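Local coordinates for protein glycoside hydrolase, GH17 family (Formosa sp. Hel1_33_131, PDB 6FCG) that probably hydrolyses internal beta-1,3-glucosidic bonds of the algal storage glucan laminarin, as a bacterial endo-laminarinase of glycoside hydrolase family 17, at residues A[161-174]-A[204-216]. Residues are numbered along the deposited sequence; the frame is centred on the assembly and turned at random.
Sequences VKVIAVGNEAMVKW and DLWITSSDNFASW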
ATOM      1  N   VAL A 161      17.011  27.626 -42.794  1.00 26.31           N
ATOM      2  CA  VAL A 161      17.040  28.099 -41.402  1.00 25.82           C
ATOM      3  C   VAL A 161      16.375  29.474 -41.293  1.00 25.75           C
ATOM      4  O   VAL A 161      16.904  30.461 -41.804  1.00 24.96           O
ATOM      5  CB  VAL A 161      18.485  28.174 -40.870  1.00 25.50           C
ATOM      6  CG1 VAL A 161      18.528  28.779 -39.477  1.00 25.75           C
ATOM      7  CG2 VAL A 161      19.105  26.791 -40.861  1.00 25.36           C
ATOM      8  N   LYS A 162      15.225  29.521 -40.635  1.00 25.02           N
ATOM      9  CA  LYS A 162      14.489  30.768 -40.424  1.00 25.02           C
ATOM     10  C   LYS A 162      14.476  31.296 -38.997  1.00 23.56           C
ATOM     11  O   LYS A 162      14.082  32.433 -38.785  1.00 23.60           O
ATOM     12  CB  LYS A 162      13.048  30.577 -40.866  1.00 25.58           C
ATOM     13  CG  LYS A 162      12.923  30.150 -42.302  1.00 26.73           C
ATOM     14  CD  LYS A 162      13.430  31.224 -43.264  1.00 27.49           C
ATOM     15  CE  LYS A 162      13.830  30.644 -44.609  1.00 27.91           C
ATOM     16  NZ  LYS A 162      14.637  31.649 -45.323  1.00 29.13           N
ATOM     17  N   VAL A 163      14.885  30.473 -38.033  1.00 23.16           N
ATOM     18  CA  VAL A 163      14.880  30.845 -36.619  1.00 22.72           C
ATOM     19  C   VAL A 163      16.062  30.186 -35.929  1.00 20.29           C
ATOM     20  O   VAL A 163      16.393  29.027 -36.193  1.00 18.07           O
ATOM     21  CB  VAL A 163      13.554  30.414 -35.908  1.00 24.81           C
ATOM     22  CG1 VAL A 163      13.605  30.683 -34.390  1.00 25.58           C
ATOM     23  CG2 VAL A 163      12.328  31.103 -36.489  1.00 23.60           C
ATOM     24  N   ILE A 164      16.701  30.948 -35.039  1.00 19.37           N
ATOM     25  CA  ILE A 164      17.585  30.364 -34.035  1.00 18.22           C
ATOM     26  C   ILE A 164      16.948  30.538 -32.658  1.00 17.18           C
ATOM     27  O   ILE A 164      16.584  31.632 -32.288  1.00 16.30           O
ATOM     28  CB  ILE A 164      18.970  30.969 -34.054  1.00 18.13           C
ATOM     29  CG1 ILE A 164      19.626  30.723 -35.407  1.00 17.60           C
ATOM     30  CG2 ILE A 164      19.822  30.342 -32.951  1.00 18.91           C
ATOM     31  CD1 ILE A 164      20.992  31.353 -35.577  1.00 18.70           C
ATOM     32  N   ALA A 165      16.829  29.434 -31.933  1.00 16.79           N
ATOM     33  CA  ALA A 165      16.355  29.424 -30.552  1.00 17.08           C
ATOM     34  C   ALA A 165      17.531  29.253 -29.611  1.00 17.55           C
ATOM     35  O   ALA A 165      18.268  28.247 -29.702  1.00 18.56           O
ATOM     36  CB  ALA A 165      15.377  28.294 -30.350  1.00 17.18           C
ATOM     37  N   VAL A 166      17.729  30.227 -28.732  1.00 17.95           N
ATOM     38  CA  VAL A 166      18.784  30.185 -27.708  1.00 18.71           C
ATOM     39  C   VAL A 166      18.251  29.470 -26.483  1.00 19.16           C
ATOM     40  O   VAL A 166      17.514  30.047 -25.677  1.00 20.77           O
ATOM     41  CB  VAL A 166      19.219  31.606 -27.321  1.00 18.17           C
ATOM     42  CG1 VAL A 166      20.288  31.565 -26.236  1.00 18.24           C
ATOM     43  CG2 VAL A 166      19.749  32.338 -28.531  1.00 18.20           C
ATOM     44  N   GLY A 167      18.576  28.198 -26.381  1.00 20.41           N
ATOM     45  CA  GLY A 167      18.149  27.379 -25.251  1.00 21.98           C
ATOM     46  C   GLY A 167      16.844  26.625 -25.424  1.00 21.13           C
ATOM     47  O   GLY A 167      15.972  26.997 -26.216  1.00 23.14           O
ATOM     48  N   ASN A 168      16.747  25.518 -24.708  1.00 19.50           N
ATOM     49  CA  ASN A 168      15.535  24.748 -24.643  1.00 19.53           C
ATOM     50  C   ASN A 168      15.203  24.401 -23.202  1.00 19.68           C
ATOM     51  O   ASN A 168      15.795  23.466 -22.603  1.00 19.10           O
ATOM     52  CB  ASN A 168      15.638  23.443 -25.458  1.00 19.79           C
ATOM     53  CG  ASN A 168      14.382  22.590 -25.301  1.00 18.59           C
ATOM     54  OD1 ASN A 168      13.329  22.962 -25.768  1.00 18.32           O
ATOM     55  ND2 ASN A 168      14.492  21.479 -24.629  1.00 17.87           N
ATOM     56  N   GLU A 169      14.229  25.122 -22.672  1.00 20.12           N
ATOM     57  CA  GLU A 169      13.830  24.996 -21.273  1.00 20.87           C
ATOM     58  C   GLU A 169      15.020  25.294 -20.371  1.00 19.62           C
ATOM     59  O   GLU A 169      15.137  24.762 -19.261  1.00 19.83           O
ATOM     60  CB  GLU A 169      13.177  23.628 -20.975  1.00 22.18           C
ATOM     61  CG  GLU A 169      11.764  23.535 -21.526  1.00 23.86           C
ATOM     62  CD  GLU A 169      11.108  22.166 -21.366  1.00 27.43           C
ATOM     63  OE1 GLU A 169      11.638  21.377 -20.574  1.00 31.48           O
ATOM     64  OE2 GLU A 169      10.078  21.867 -22.023  1.00 30.04           O
ATOM     65  N   ALA A 170      15.881  26.179 -20.841  1.00 17.82           N
ATOM     66  CA  ALA A 170      17.115  26.422 -20.154  1.00 17.86           C
ATOM     67  C   ALA A 170      16.979  27.342 -18.944  1.00 17.10           C
ATOM     68  O   ALA A 170      17.920  27.439 -18.187  1.00 17.15           O
ATOM     69  CB  ALA A 170      18.156  26.955 -21.143  1.00 17.84           C
ATOM     70  N   MET A 171      15.849  28.025 -18.799  1.00 17.31           N
ATOM     71  CA  MET A 171      15.595  28.939 -17.673  1.00 18.83           C
ATOM     72  C   MET A 171      14.646  28.374 -16.627  1.00 18.40           C
ATOM     73  O   MET A 171      14.565  28.897 -15.520  1.00 18.97           O
ATOM     74  CB  MET A 171      14.997  30.266 -18.167  1.00 18.51           C
ATOM     75  CG  MET A 171      15.943  31.082 -19.027  1.00 20.63           C
ATOM     76  SD  MET A 171      15.248  32.643 -19.638  1.00 21.75           S
ATOM     77  CE  MET A 171      14.025  31.996 -20.765  1.00 22.13           C
ATOM     78  N   VAL A 172      13.956  27.297 -16.948  1.00 18.73           N
ATOM     79  CA  VAL A 172      12.980  26.758 -16.001  1.00 20.82           C
ATOM     80  C   VAL A 172      13.697  26.143 -14.775  1.00 20.42           C
ATOM     81  O   VAL A 172      14.625  25.342 -14.925  1.00 19.05           O
ATOM     82  CB  VAL A 172      12.021  25.748 -16.690  1.00 22.02           C
ATOM     83  CG1 VAL A 172      12.632  24.342 -16.836  1.00 23.36           C
ATOM     84  CG2 VAL A 172      10.704  25.663 -15.951  1.00 20.91           C
ATOM     85  N   LYS A 173      13.259  26.525 -13.580  1.00 20.50           N
ATOM     86  CA  LYS A 173      14.008  26.225 -12.341  1.00 20.29           C
ATOM     87  C   LYS A 173      14.014  24.735 -11.947  1.00 19.77           C
ATOM     88  O   LYS A 173      14.853  24.324 -11.172  1.00 19.10           O
ATOM     89  CB  LYS A 173      13.470  27.025 -11.176  1.00 20.30           C
ATOM     90  CG  LYS A 173      13.397  28.536 -11.393  1.00 21.88           C
ATOM     91  CD  LYS A 173      14.737  29.198 -11.570  1.00 22.70           C
ATOM     92  CE  LYS A 173      14.591  30.712 -11.548  1.00 23.49           C
ATOM     93  NZ  LYS A 173      15.846  31.323 -12.073  1.00 24.30           N
ATOM     94  N   TRP A 174      13.082  23.956 -12.490  1.00 19.42           N
ATOM     95  CA  TRP A 174      13.061  22.516 -12.310  1.00 19.06           C
ATOM     96  C   TRP A 174      13.941  21.702 -13.268  1.00 18.33           C
ATOM     97  O   TRP A 174      14.078  20.510 -13.091  1.00 17.57           O
ATOM     98  CB  TRP A 174      11.611  21.959 -12.298  1.00 19.14           C
ATOM     99  CG  TRP A 174      10.648  22.371 -13.423  1.00 19.37           C
ATOM    100  CD1 TRP A 174       9.573  23.210 -13.303  1.00 19.05           C
ATOM    101  CD2 TRP A 174      10.641  21.899 -14.804  1.00 19.58           C
ATOM    102  NE1 TRP A 174       8.913  23.311 -14.522  1.00 19.67           N
ATOM    103  CE2 TRP A 174       9.535  22.508 -15.445  1.00 18.72           C
ATOM    104  CE3 TRP A 174      11.473  21.024 -15.554  1.00 18.66           C
ATOM    105  CZ2 TRP A 174       9.254  22.290 -16.763  1.00 18.05           C
ATOM    106  CZ3 TRP A 174      11.187  20.804 -16.865  1.00 17.08           C
ATOM    107  CH2 TRP A 174      10.099  21.437 -17.468  1.00 18.35           C
ATOM    108  N   ASP A 204      16.153  39.296 -41.578  1.00 29.00           N
ATOM    109  CA  ASP A 204      14.880  38.580 -41.425  1.00 28.86           C
ATOM    110  C   ASP A 204      14.911  37.280 -40.591  1.00 25.72           C
ATOM    111  O   ASP A 204      13.860  36.659 -40.375  1.00 24.67           O
ATOM    112  CB  ASP A 204      14.325  38.259 -42.804  1.00 31.42           C
ATOM    113  CG  ASP A 204      13.916  39.504 -43.584  1.00 33.16           C
ATOM    114  OD1 ASP A 204      13.217  40.371 -43.015  1.00 31.40           O
ATOM    115  OD2 ASP A 204      14.260  39.588 -44.787  1.00 37.40           O
ATOM    116  N   LEU A 205      16.104  36.889 -40.144  1.00 24.47           N
ATOM    117  CA  LEU A 205      16.297  35.745 -39.266  1.00 25.02           C
ATOM    118  C   LEU A 205      15.792  36.089 -37.891  1.00 24.82           C
ATOM    119  O   LEU A 205      16.184  37.107 -37.328  1.00 30.42           O
ATOM    120  CB  LEU A 205      17.785  35.379 -39.168  1.00 25.13           C
ATOM    121  CG  LEU A 205      18.156  34.186 -38.304  1.00 25.67           C
ATOM    122  CD1 LEU A 205      17.773  32.889 -38.977  1.00 26.74           C
ATOM    123  CD2 LEU A 205      19.629  34.184 -37.998  1.00 27.21           C
ATOM    124  N   TRP A 206      14.892  35.279 -37.369  1.00 23.21           N
ATOM    125  CA  TRP A 206      14.271  35.574 -36.093  1.00 23.74           C
ATOM    126  C   TRP A 206      14.996  34.852 -34.965  1.00 23.62           C
ATOM    127  O   TRP A 206      15.399  33.704 -35.120  1.00 23.24           O
ATOM    128  CB  TRP A 206      12.762  35.248 -36.144  1.00 23.38           C
ATOM    129  CG  TRP A 206      11.911  36.425 -36.544  1.00 22.57           C
ATOM    130  CD1 TRP A 206      12.334  37.566 -37.151  1.00 22.27           C
ATOM    131  CD2 TRP A 206      10.494  36.565 -36.380  1.00 21.71           C
ATOM    132  NE1 TRP A 206      11.277  38.408 -37.373  1.00 21.34           N
ATOM    133  CE2 TRP A 206      10.133  37.814 -36.929  1.00 22.10           C
ATOM    134  CE3 TRP A 206       9.499  35.755 -35.840  1.00 21.75           C
ATOM    135  CZ2 TRP A 206       8.834  38.284 -36.931  1.00 22.57           C
ATOM    136  CZ3 TRP A 206       8.190  36.211 -35.849  1.00 22.37           C
ATOM    137  CH2 TRP A 206       7.870  37.470 -36.393  1.00 22.89           C
ATOM    138  N   ILE A 207      15.136  35.534 -33.827  1.00 23.37           N
ATOM    139  CA  ILE A 207      15.807  34.979 -32.664  1.00 22.21           C
ATOM    140  C   ILE A 207      14.810  34.825 -31.544  1.00 21.25           C
ATOM    141  O   ILE A 207      13.975  35.693 -31.321  1.00 22.37           O
ATOM    142  CB  ILE A 207      16.944  35.881 -32.203  1.00 22.19           C
ATOM    143  CG1 ILE A 207      17.828  36.299 -33.388  1.00 21.92           C
ATOM    144  CG2 ILE A 207      17.781  35.172 -31.139  1.00 23.15           C
ATOM    145  CD1 ILE A 207      18.513  35.152 -34.121  1.00 21.91           C
ATOM    146  N   THR A 208      14.899  33.711 -30.826  1.00 20.86           N
ATOM    147  CA  THR A 208      14.005  33.436 -29.685  1.00 19.82           C
ATOM    148  C   THR A 208      14.724  32.604 -28.660  1.00 19.70           C
ATOM    149  O   THR A 208      15.924  32.338 -28.790  1.00 19.15           O
ATOM    150  CB  THR A 208      12.708  32.709 -30.138  1.00 19.88           C
ATOM    151  OG1 THR A 208      11.744  32.676 -29.084  1.00 17.54           O
ATOM    152  CG2 THR A 208      12.996  31.274 -30.621  1.00 19.40           C
ATOM    153  N   SER A 209      13.990  32.230 -27.616  1.00 19.50           N
ATOM    154  CA  SER A 209      14.377  31.160 -26.705  1.00 19.29           C
ATOM    155  C   SER A 209      13.155  30.297 -26.524  1.00 19.11           C
ATOM    156  O   SER A 209      12.056  30.813 -26.452  1.00 19.22           O
ATOM    157  CB  SER A 209      14.831  31.709 -25.365  1.00 19.96           C
ATOM    158  OG  SER A 209      15.344  30.679 -24.538  1.00 18.66           O
ATOM    159  N   SER A 210      13.331  28.982 -26.481  1.00 19.55           N
ATOM    160  CA  SER A 210      12.183  28.100 -26.351  1.00 19.96           C
ATOM    161  C   SER A 210      12.151  27.604 -24.913  1.00 19.82           C
ATOM    162  O   SER A 210      13.094  26.974 -24.433  1.00 19.10           O
ATOM    163  CB  SER A 210      12.237  26.975 -27.385  1.00 20.19           C
ATOM    164  OG  SER A 210      10.924  26.592 -27.768  1.00 19.95           O
ATOM    165  N   ASP A 211      11.068  27.906 -24.218  1.00 19.79           N
ATOM    166  CA  ASP A 211      11.021  27.643 -22.788  1.00 19.74           C
ATOM    167  C   ASP A 211       9.592  27.469 -22.266  1.00 18.46           C
ATOM    168  O   ASP A 211       8.609  27.808 -22.933  1.00 17.82           O
ATOM    169  CB  ASP A 211      11.765  28.768 -22.023  1.00 20.54           C
ATOM    170  CG  ASP A 211      12.529  28.242 -20.783  1.00 20.32           C
ATOM    171  OD1 ASP A 211      11.923  27.481 -19.986  1.00 17.91           O
ATOM    172  OD2 ASP A 211      13.728  28.600 -20.630  1.00 22.57           O
ATOM    173  N   ASN A 212       9.514  26.916 -21.066  1.00 17.59           N
ATOM    174  CA  ASN A 212       8.270  26.748 -20.328  1.00 18.27           C
ATOM    175  C   ASN A 212       7.557  28.069 -20.088  1.00 18.04           C
ATOM    176  O   ASN A 212       8.180  29.097 -19.870  1.00 17.56           O
ATOM    177  CB  ASN A 212       8.590  26.125 -18.974  1.00 19.27           C
ATOM    178  CG  ASN A 212       7.354  25.748 -18.195  1.00 19.92           C
ATOM    179  OD1 ASN A 212       6.913  26.482 -17.290  1.00 21.00           O
ATOM    180  ND2 ASN A 212       6.807  24.574 -18.500  1.00 20.66           N
ATOM    181  N   PHE A 213       6.243  28.013 -20.090  1.00 18.70           N
ATOM    182  CA  PHE A 213       5.427  29.187 -19.865  1.00 20.25           C
ATOM    183  C   PHE A 213       5.845  29.987 -18.635  1.00 21.61           C
ATOM    184  O   PHE A 213       5.766  31.207 -18.640  1.00 23.47           O
ATOM    185  CB  PHE A 213       3.935  28.797 -19.761  1.00 20.19           C
ATOM    186  CG  PHE A 213       3.565  28.202 -18.451  1.00 20.74           C
ATOM    187  CD1 PHE A 213       3.850  26.887 -18.167  1.00 21.46           C
ATOM    188  CD2 PHE A 213       2.932  28.974 -17.482  1.00 21.72           C
ATOM    189  CE1 PHE A 213       3.486  26.333 -16.946  1.00 21.76           C
ATOM    190  CE2 PHE A 213       2.574  28.439 -16.257  1.00 20.89           C
ATOM    191  CZ  PHE A 213       2.850  27.117 -15.992  1.00 21.67           C
ATOM    192  N   ALA A 214       6.230  29.297 -17.571  1.00 22.22           N
ATOM    193  CA  ALA A 214       6.621  29.958 -16.330  1.00 22.65           C
ATOM    194  C   ALA A 214       7.916  30.754 -16.494  1.00 20.91           C
ATOM    195  O   ALA A 214       8.072  31.821 -15.921  1.00 22.56           O
ATOM    196  CB  ALA A 214       6.753  28.927 -15.200  1.00 22.92           C
ATOM    197  N   SER A 215       8.837  30.232 -17.280  1.00 20.28           N
ATOM    198  CA  SER A 215      10.101  30.930 -17.568  1.00 21.00           C
ATOM    199  C   SER A 215       9.899  32.242 -18.315  1.00 20.90           C
ATOM    200  O   SER A 215      10.667  33.166 -18.157  1.00 21.50           O
ATOM    201  CB  SER A 215      11.025  30.034 -18.401  1.00 20.98           C
ATOM    202  OG  SER A 215      11.211  28.790 -17.765  1.00 20.56           O
ATOM    203  N   TRP A 216       8.847  32.300 -19.114  1.00 20.73           N
ATOM    204  CA  TRP A 216       8.483  33.503 -19.813  1.00 21.98           C
ATOM    205  C   TRP A 216       7.582  34.402 -19.013  1.00 22.40           C
ATOM    206  O   TRP A 216       7.013  35.344 -19.557  1.00 23.41           O
ATOM    207  CB  TRP A 216       7.804  33.158 -21.150  1.00 22.92           C
ATOM    208  CG  TRP A 216       8.771  32.793 -22.256  1.00 22.17           C
ATOM    209  CD1 TRP A 216       8.829  31.599 -22.941  1.00 22.54           C
ATOM    210  CD2 TRP A 216       9.795  33.613 -22.780  1.00 20.48           C
ATOM    211  NE1 TRP A 216       9.840  31.646 -23.869  1.00 22.15           N
ATOM    212  CE2 TRP A 216      10.428  32.886 -23.807  1.00 21.46           C
ATOM    213  CE3 TRP A 216      10.219  34.908 -22.508  1.00 21.65           C
ATOM    214  CZ2 TRP A 216      11.475  33.417 -24.561  1.00 21.07           C
ATOM    215  CZ3 TRP A 216      11.279  35.441 -23.255  1.00 22.14           C
ATOM    216  CH2 TRP A 216      11.896  34.686 -24.262  1.00 21.58           C
TER
HETATM  217  O   HOH W   1       7.939  22.318 -20.482  1.00 29.64           O
HETATM  218  O   HOH W   2      15.451  28.141 -22.905  1.00 11.02           O
HETATM  219  O   HOH W   3       6.903  25.337 -14.697  1.00 21.06           O
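S209 turns OG opposite its own backbone N (chi1 -174°), and the hydroxyl donates to V166 O of the neighbouring strand. M171 places CG opposite its carbonyl carbon (chi1 -66°) and bends at chi3, which lays CE against the D211 carboxylate. Strands 161-168 and 206-212 are adjacent parallel strands of the TIM barrel, joined by helix 182-197 in a beta-alpha-beta crossover. I164 makes two backbone bonds: its N donates to W206 O at 3.0 Å, and its O accepts from T208 N. On the helix side, I164 CD1 meets L205 CD2 at 4.0 Å. A165 CB packs on T208 CG2 on the other face. A beta bulge then shifts the register, and E169 N bonds to S210 O at 2.8 Å. The N168-E169 pair at this strand end is consistent with the acid/base position of family 17 enzymes. E169 OE2 hydrogen-bonds to H241 ND1. Near the C-terminal end of strand 206-212, D211 holds the loop that follows strand 161-168. Its OD2 accepts M171 N through the syn lone pair, 2.9 Å away. OD1 takes N212 N on the anti lone pair, while S215 OG donates to OD1 from above the carboxylate plane at 2.7 Å.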